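Side-chain contacts in beta-1,3-glucanosyltransferase (Rhizomucor miehei CAU432, PDB 4WTP), which belongs to glycoside hydrolase family 17 and folds as a single-chain (beta/alpha)8, or TIM, barrel: residues R93-M98 against F182-A187; P189-V194 against G273-H278; S205-V210 against V219-T224. All blocks are in the same frame, centred on the assembly; numbering follows the deposited sequence. Where two conformers were deposited one is given.

Interaction 1. Residues R93-M98 against F182-A187; sequences RIYLGM and FLMMNA
Tyr95 and Phe182 reach toward each other from opposite directions and meet at the rim of the tyrosine ring, where Tyr95 CE2 lies 3.7 Å from Phe182 CZ. Phe182 CE2 is in the plane of that ring, at its edge, so the tyrosine offers its edge and not a face. Met184 comes in beside them at a slant. Its SD lies 4.9 Å from the centroid of the Tyr95 ring and 52° off the ring normal, an oblique Met-aromatic contact. The methyl joins in: a bend at the last torsion (chi3 85°) keeps Met184 CE 4.0 Å from Tyr95 CE2, so that this one ring carbon is shared by sulfur, methyl and phenyl neighbours. With CG between its backbone N and carbonyl carbon (chi1 60°), Phe182 swings its ring in toward the tyrosine. A second shell of polar groups fixes the outer end of the tyrosine. Tyr95 OH is hydrogen-bonded to Tyr38 OH and, in the lysine conformer given, to Lys220 NZ; the same lysine makes a cation-pi contact with Phe182, and its charge would probably polarise the hydroxyl. Arg68 and Arg70 of strand 68-71 also touch the Tyr95 side chain, while Met184 packs on Lys220 and Ser222 of strand 219-223. Strands 93-98 and 182-186 are separated in the sheet by two others; side chains meeting across the lumen in this way form the interior core of a TIM barrel.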
# COMPACT_ATOMS: atom_id res chain seq x y z
N ARG A 93 7.28 11.86 -2.04
CA ARG A 93 6.94 11.06 -3.23
C ARG A 93 5.64 10.28 -2.99
O ARG A 93 5.17 10.20 -1.84
CB ARG A 93 8.05 10.07 -3.54
CG ARG A 93 9.47 10.58 -3.39
CD ARG A 93 9.91 11.32 -4.62
NE ARG A 93 9.78 10.52 -5.84
CZ ARG A 93 9.95 11.03 -7.06
NH1 ARG A 93 10.23 12.32 -7.22
NH2 ARG A 93 9.82 10.25 -8.12
N ILE A 94 5.10 9.66 -4.04
CA ILE A 94 3.80 8.98 -3.92
C ILE A 94 3.66 7.79 -4.86
O ILE A 94 4.11 7.84 -6.01
CB ILE A 94 2.63 9.99 -4.12
CG1 ILE A 94 1.30 9.38 -3.73
CG2 ILE A 94 2.60 10.60 -5.52
CD1 ILE A 94 0.18 10.41 -3.54
N TYR A 95 2.99 6.73 -4.40
CA TYR A 95 2.46 5.69 -5.29
C TYR A 95 0.97 5.95 -5.39
O TYR A 95 0.28 6.08 -4.36
CB TYR A 95 2.64 4.28 -4.69
CG TYR A 95 3.99 3.65 -4.95
CD1 TYR A 95 5.14 4.11 -4.30
CD2 TYR A 95 4.10 2.57 -5.82
CE1 TYR A 95 6.39 3.50 -4.53
CE2 TYR A 95 5.31 1.96 -6.05
CZ TYR A 95 6.44 2.45 -5.45
OH TYR A 95 7.64 1.82 -5.66
N LEU A 96 0.46 6.05 -6.61
CA LEU A 96 -0.97 6.23 -6.82
C LEU A 96 -1.64 4.89 -7.11
O LEU A 96 -1.31 4.19 -8.07
CB LEU A 96 -1.20 7.15 -8.02
CG LEU A 96 -0.76 8.60 -7.92
CD1 LEU A 96 -1.06 9.38 -9.20
CD2 LEU A 96 -1.47 9.27 -6.75
N GLY A 97 -2.62 4.53 -6.28
CA GLY A 97 -3.39 3.32 -6.49
C GLY A 97 -4.67 3.65 -7.24
O GLY A 97 -5.28 4.72 -7.00
N MET A 98 -5.05 2.74 -8.13
CA MET A 98 -6.36 2.73 -8.77
C MET A 98 -7.20 1.69 -8.07
O MET A 98 -6.73 0.57 -7.81
CB MET A 98 -6.23 2.34 -10.25
CG MET A 98 -5.30 3.23 -11.07
SD MET A 98 -5.12 2.76 -12.82
CE MET A 98 -6.70 3.34 -13.49
N PHE A 182 6.42 -4.03 -12.52
CA PHE A 182 6.81 -4.70 -11.28
C PHE A 182 5.57 -5.24 -10.58
O PHE A 182 4.43 -4.87 -10.88
CB PHE A 182 7.64 -3.80 -10.35
CG PHE A 182 6.93 -2.54 -9.90
CD1 PHE A 182 6.79 -1.44 -10.75
CD2 PHE A 182 6.38 -2.46 -8.63
CE1 PHE A 182 6.13 -0.29 -10.32
CE2 PHE A 182 5.75 -1.30 -8.18
CZ PHE A 182 5.61 -0.22 -9.04
N LEU A 183 5.79 -6.13 -9.61
CA LEU A 183 4.71 -6.75 -8.85
C LEU A 183 4.69 -6.17 -7.46
O LEU A 183 5.74 -5.81 -6.92
CB LEU A 183 4.97 -8.25 -8.74
CG LEU A 183 4.92 -9.14 -9.98
CD1 LEU A 183 6.08 -8.87 -10.92
CD2 LEU A 183 4.87 -10.60 -9.58
N MET A 184 3.50 -6.10 -6.85
CA MET A 184 3.44 -5.71 -5.44
C MET A 184 2.57 -6.69 -4.66
O MET A 184 1.41 -6.96 -5.01
CB MET A 184 2.87 -4.30 -5.26
CG MET A 184 3.60 -3.20 -6.02
SD MET A 184 3.24 -1.46 -5.43
CE MET A 184 4.45 -1.35 -4.07
N MET A 185 3.13 -7.22 -3.60
CA MET A 185 2.43 -8.17 -2.75
C MET A 185 1.70 -7.55 -1.57
O MET A 185 2.23 -6.76 -0.86
CB MET A 185 3.45 -9.15 -2.19
CG MET A 185 2.85 -10.31 -1.37
SD MET A 185 4.06 -11.54 -0.63
CE MET A 185 4.89 -10.55 0.69
N ASN A 186 0.47 -8.00 -1.37
CA ASN A 186 -0.24 -7.71 -0.11
C ASN A 186 -0.21 -9.00 0.67
O ASN A 186 -0.63 -10.05 0.14
CB ASN A 186 -1.72 -7.41 -0.36
CG ASN A 186 -1.97 -6.17 -1.19
OD1 ASN A 186 -1.16 -5.27 -1.30
ND2 ASN A 186 -3.18 -6.09 -1.72
N ALA A 187 0.25 -8.96 1.91
CA ALA A 187 0.25 -10.19 2.72
C ALA A 187 0.15 -9.81 4.18
O ALA A 187 0.92 -8.97 4.66
CB ALA A 187 1.53 -10.99 2.48

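Interaction 2. Residues P189-V194 against G273-H278; sequences PYWEGV and GGVEAH
Val275 faces two consecutive aromatic residues, Tyr190 and Trp191, where two loops that follow strands 182-186 and 262-263 of the TIM barrel come together. The dense part is van der Waals packing around Val275. Val275 CG1 approaches Tyr190 OH at 3.4 Å, and in the conformer given CG2 lies 3.3 Å from Trp191 CH2, oblique to the indole; Val275 has a second conformer, so the closeness of these approaches is doubtful. Tyr190 points its ring at the valine with CG anti to the backbone N (chi1 -179°) and turns its edge to the indole: Tyr190 CD2 sits 3.8 Å above the centre of the Trp191 ring. Trp226 packs edge-to-face with Tyr190, and the ring of Phe233 meets that of Trp191 nearly at a right angle. Toward solvent the fit is looser. Exposed Glu276 brings only its aliphatic part to the edge of the indole, Glu276 CG being 4.0 Å from Trp191 CZ2, while its carboxylate plane stands 88° from the ring. Val275 belongs to a short 3-10 turn, and the aromatic pair to a tight loop whose Pro189 O accepts two bonds, from Glu192 N (2.9 Å) and from Val194 N, reaching it from opposite faces of the carbonyl plane.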
# COMPACT_ATOMS: atom_id res chain seq x y z
N PRO A 189 0.28 -12.03 7.58
CA PRO A 189 0.32 -13.21 8.42
C PRO A 189 -0.72 -13.21 9.56
O PRO A 189 -1.20 -14.29 9.96
CB PRO A 189 1.76 -13.21 8.92
CG PRO A 189 2.53 -12.67 7.73
CD PRO A 189 1.63 -11.59 7.18
N TYR A 190 -1.05 -12.05 10.10
CA TYR A 190 -2.08 -11.95 11.11
C TYR A 190 -3.37 -12.64 10.69
O TYR A 190 -4.01 -13.36 11.46
CB TYR A 190 -2.37 -10.46 11.41
CG TYR A 190 -3.42 -10.34 12.46
CD1 TYR A 190 -3.05 -10.35 13.82
CD2 TYR A 190 -4.78 -10.24 12.16
CE1 TYR A 190 -4.02 -10.29 14.82
CE2 TYR A 190 -5.73 -10.18 13.16
CZ TYR A 190 -5.35 -10.21 14.49
OH TYR A 190 -6.30 -10.16 15.48
N TRP A 191 -3.79 -12.38 9.45
CA TRP A 191 -5.03 -12.97 8.97
C TRP A 191 -4.91 -14.45 8.58
O TRP A 191 -5.91 -15.09 8.24
CB TRP A 191 -5.55 -12.15 7.77
CG TRP A 191 -5.98 -10.76 8.12
CD1 TRP A 191 -5.51 -9.57 7.59
CD2 TRP A 191 -7.01 -10.40 9.06
NE1 TRP A 191 -6.17 -8.50 8.15
CE2 TRP A 191 -7.10 -8.94 9.03
CE3 TRP A 191 -7.85 -11.10 9.88
CZ2 TRP A 191 -8.00 -8.26 9.82
CZ3 TRP A 191 -8.75 -10.41 10.68
CH2 TRP A 191 -8.83 -9.01 10.65
N GLU A 192 -3.70 -14.98 8.67
CA GLU A 192 -3.40 -16.38 8.45
C GLU A 192 -3.24 -17.11 9.79
O GLU A 192 -2.98 -18.31 9.84
CB GLU A 192 -2.14 -16.54 7.60
CG GLU A 192 -2.15 -15.76 6.28
CD GLU A 192 -0.74 -15.57 5.71
OE1 GLU A 192 0.03 -16.56 5.72
OE2 GLU A 192 -0.35 -14.45 5.26
N GLY A 193 -3.38 -16.37 10.90
CA GLY A 193 -3.30 -17.01 12.22
C GLY A 193 -1.88 -17.36 12.65
O GLY A 193 -1.70 -18.16 13.58
N VAL A 194 -0.87 -16.78 11.99
CA VAL A 194 0.55 -17.03 12.31
C VAL A 194 0.93 -16.31 13.61
O VAL A 194 0.64 -15.12 13.78
CB VAL A 194 1.44 -16.58 11.15
CG1 VAL A 194 2.92 -16.76 11.47
CG2 VAL A 194 1.06 -17.36 9.88
N GLY A 273 -13.80 -0.58 12.54
CA GLY A 273 -14.06 -1.39 13.73
C GLY A 273 -13.14 -2.56 13.96
O GLY A 273 -12.31 -2.88 13.10
N GLY A 274 -13.27 -3.19 15.14
CA GLY A 274 -12.52 -4.38 15.52
C GLY A 274 -11.03 -4.19 15.33
O GLY A 274 -10.53 -3.06 15.49
N VAL A 275 -10.29 -5.26 15.02
CA VAL A 275 -8.83 -5.14 14.81
C VAL A 275 -8.54 -4.21 13.64
O VAL A 275 -7.48 -3.62 13.60
CB VAL A 275 -8.06 -6.49 14.64
CG1 VAL A 275 -8.07 -7.33 15.91
CG2 VAL A 275 -8.69 -7.29 13.52
N GLU A 276 -9.45 -4.09 12.67
CA GLU A 276 -9.18 -3.27 11.48
C GLU A 276 -9.00 -1.79 11.82
O GLU A 276 -8.43 -1.03 11.08
CB GLU A 276 -10.23 -3.48 10.37
CG GLU A 276 -10.23 -4.89 9.83
CD GLU A 276 -11.21 -5.06 8.73
OE1 GLU A 276 -11.39 -4.10 7.97
OE2 GLU A 276 -11.80 -6.13 8.66
N ALA A 277 -9.47 -1.42 13.00
CA ALA A 277 -9.33 -0.05 13.49
C ALA A 277 -7.99 0.23 14.19
O ALA A 277 -7.80 1.30 14.75
CB ALA A 277 -10.50 0.30 14.40
N HIS A 278 -7.08 -0.74 14.18
CA HIS A 278 -5.85 -0.66 14.97
C HIS A 278 -4.56 -1.00 14.22
O HIS A 278 -3.58 -1.42 14.86
CB HIS A 278 -5.98 -1.56 16.20
CG HIS A 278 -7.12 -1.15 17.10
ND1 HIS A 278 -7.04 -0.11 17.97
CD2 HIS A 278 -8.39 -1.64 17.19
CE1 HIS A 278 -8.22 0.02 18.61
NE2 HIS A 278 -9.04 -0.93 18.15

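Interaction 3. Residues S205-V210 against V219-T224; sequences SHYDQV and VKISET
Tyr207 and Val219 lie alongside each other, pointing opposite ways, with the tyrosine hydroxyl drawn to the valine's own backbone. Tyr207 OH donates a hydrogen bond to Val219 O at 2.9 Å. The acceptor lies in the plane of the phenol ring, at its edge; from the other side the approach is less regular, with a C=O...OH angle of 132° and the hydroxyl tilted 30° out of the carbonyl plane. Tyr207 reaches this position with CG anti to the backbone N (chi1 176°), an orientation that carries its ring from the flank of helix 205-210 across to the strand. Next to the bond, Val219 CG1 is held between two residues one helical turn apart: Tyr207 CE1 at 3.4 Å and Val210 CG1 at 3.6 Å. Val210 starts out toward the strand, and the two valines cross at a slant. Two residues after Val219 in the strand, Ile221 meets the near part of the same tyrosine ring, Ile221 CG1 lying 4.0 Å from Tyr207 CD1 in an oblique approach. Val219 and Ile221 thus serve the helix, whereas Lys220 between them starts out away from it, and in the conformer given its NZ forms a salt bridge with Asp260. The axes of helix 205-210 and strand 219-223 come within 9.2 Å and their N-to-C directions differ by 131°. Helix and strand are the second and third elements of a beta-alpha-beta crossover that starts with strand 182-186, whose Leu183 and Met185 also touch Val210. All four touching residues are buried, so the phenol oxygen meets its polar need on a main-chain carbonyl. The one hydrogen bond fixes where the ring sits in an otherwise apolar interface, tying the helix to the strand's backbone while branched aliphatic groups fill in around it.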
# COMPACT_ATOMS: atom_id res chain seq x y z
N SER A 205 8.60 -15.73 3.25
CA SER A 205 8.28 -16.93 2.47
C SER A 205 7.26 -16.62 1.38
O SER A 205 7.38 -17.08 0.23
CB SER A 205 7.78 -18.04 3.37
OG SER A 205 8.87 -18.62 4.04
N HIS A 206 6.25 -15.84 1.72
CA HIS A 206 5.23 -15.44 0.75
C HIS A 206 5.85 -14.55 -0.32
O HIS A 206 5.56 -14.74 -1.52
CB HIS A 206 4.06 -14.74 1.43
CG HIS A 206 3.25 -15.62 2.31
ND1 HIS A 206 3.35 -16.97 2.31
CD2 HIS A 206 2.26 -15.31 3.23
CE1 HIS A 206 2.47 -17.49 3.19
NE2 HIS A 206 1.82 -16.47 3.76
N TYR A 207 6.76 -13.66 0.08
CA TYR A 207 7.48 -12.84 -0.88
C TYR A 207 8.20 -13.72 -1.90
O TYR A 207 8.16 -13.45 -3.08
CB TYR A 207 8.46 -11.93 -0.15
CG TYR A 207 9.33 -11.10 -1.05
CD1 TYR A 207 8.86 -9.90 -1.56
CD2 TYR A 207 10.62 -11.54 -1.42
CE1 TYR A 207 9.62 -9.14 -2.41
CE2 TYR A 207 11.39 -10.77 -2.29
CZ TYR A 207 10.88 -9.56 -2.77
OH TYR A 207 11.61 -8.77 -3.65
N ASP A 208 8.84 -14.78 -1.42
CA ASP A 208 9.59 -15.65 -2.34
C ASP A 208 8.67 -16.34 -3.33
O ASP A 208 9.08 -16.60 -4.46
CB ASP A 208 10.42 -16.66 -1.56
CG ASP A 208 11.62 -16.04 -0.87
OD1 ASP A 208 12.01 -14.91 -1.26
OD2 ASP A 208 12.17 -16.69 0.03
N GLN A 209 7.44 -16.64 -2.93
CA GLN A 209 6.46 -17.20 -3.87
C GLN A 209 6.11 -16.20 -4.97
O GLN A 209 5.91 -16.56 -6.12
CB GLN A 209 5.19 -17.66 -3.16
CG GLN A 209 5.44 -18.81 -2.20
CD GLN A 209 5.69 -20.12 -2.91
OE1 GLN A 209 5.22 -20.33 -4.04
NE2 GLN A 209 6.43 -21.02 -2.27
N VAL A 210 6.03 -14.92 -4.62
CA VAL A 210 5.77 -13.90 -5.63
C VAL A 210 6.98 -13.76 -6.55
O VAL A 210 6.82 -13.62 -7.77
CB VAL A 210 5.36 -12.55 -5.02
CG1 VAL A 210 5.09 -11.52 -6.12
CG2 VAL A 210 4.12 -12.73 -4.18
N VAL A 219 9.94 -7.21 -7.46
CA VAL A 219 8.83 -7.47 -6.56
C VAL A 219 8.95 -6.57 -5.34
O VAL A 219 9.95 -6.58 -4.63
CB VAL A 219 8.80 -8.96 -6.09
CG1 VAL A 219 7.60 -9.18 -5.20
CG2 VAL A 219 8.71 -9.90 -7.31
N LYS A 220 7.90 -5.79 -5.08
CA LYS A 220 7.82 -4.93 -3.91
C LYS A 220 6.67 -5.42 -3.04
O LYS A 220 5.89 -6.29 -3.44
CB LYS A 220 7.61 -3.47 -4.35
CG LYS A 220 8.66 -3.00 -5.36
CD LYS A 220 8.56 -1.52 -5.66
CE LYS A 220 9.57 -1.12 -6.71
NZ LYS A 220 10.21 0.15 -6.30
N ILE A 221 6.56 -4.86 -1.84
CA ILE A 221 5.46 -5.21 -0.93
C ILE A 221 4.55 -4.00 -0.81
O ILE A 221 4.96 -2.96 -0.31
CB ILE A 221 5.99 -5.72 0.43
CG1 ILE A 221 6.85 -6.98 0.22
CG2 ILE A 221 4.83 -6.01 1.38
CD1 ILE A 221 7.50 -7.51 1.48
N SER A 222 3.30 -4.13 -1.25
CA SER A 222 2.37 -3.01 -1.19
C SER A 222 1.64 -2.88 0.14
O SER A 222 1.20 -1.79 0.47
CB SER A 222 1.37 -3.08 -2.34
OG SER A 222 1.02 -4.43 -2.54
N GLU A 223 1.51 -3.98 0.88
CA GLU A 223 0.85 -3.92 2.19
C GLU A 223 1.30 -5.06 3.08
O GLU A 223 1.27 -6.25 2.65
CB GLU A 223 -0.69 -4.07 2.11
CG GLU A 223 -1.49 -3.05 1.36
CD GLU A 223 -2.94 -3.47 1.24
OE1 GLU A 223 -3.30 -4.57 1.68
OE2 GLU A 223 -3.71 -2.75 0.63
N THR A 224 1.62 -4.72 4.33
CA THR A 224 1.62 -5.68 5.43
C THR A 224 1.61 -4.85 6.71
O THR A 224 2.02 -3.68 6.71
CB THR A 224 2.82 -6.63 5.42
OG1 THR A 224 2.53 -7.70 6.33
CG2 THR A 224 4.10 -5.94 5.91

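In the fold
Interactions 1 and 3 are both buried and work on opposite sides of the same barrel wall: the first lies in the lumen, the third packs a helix on the outside. Strands 182-186 and 219-223 are neighbours in the sheet, and the two contacts touch through Asn186 OD1 and Ser222 OG, a probable hydrogen bond. Interaction 2 is partly buried, its centre about 16 Å from that of the chain, and joins loops. It meets interaction 3 where Glu192 OE1 probably bonds His206 NE2. Chemistry follows place: ring and sulfur contacts inside, a tyrosine ring and aliphatic groups with one hydrogen bond outside, and a valine against aromatics grading to solvent at the loops.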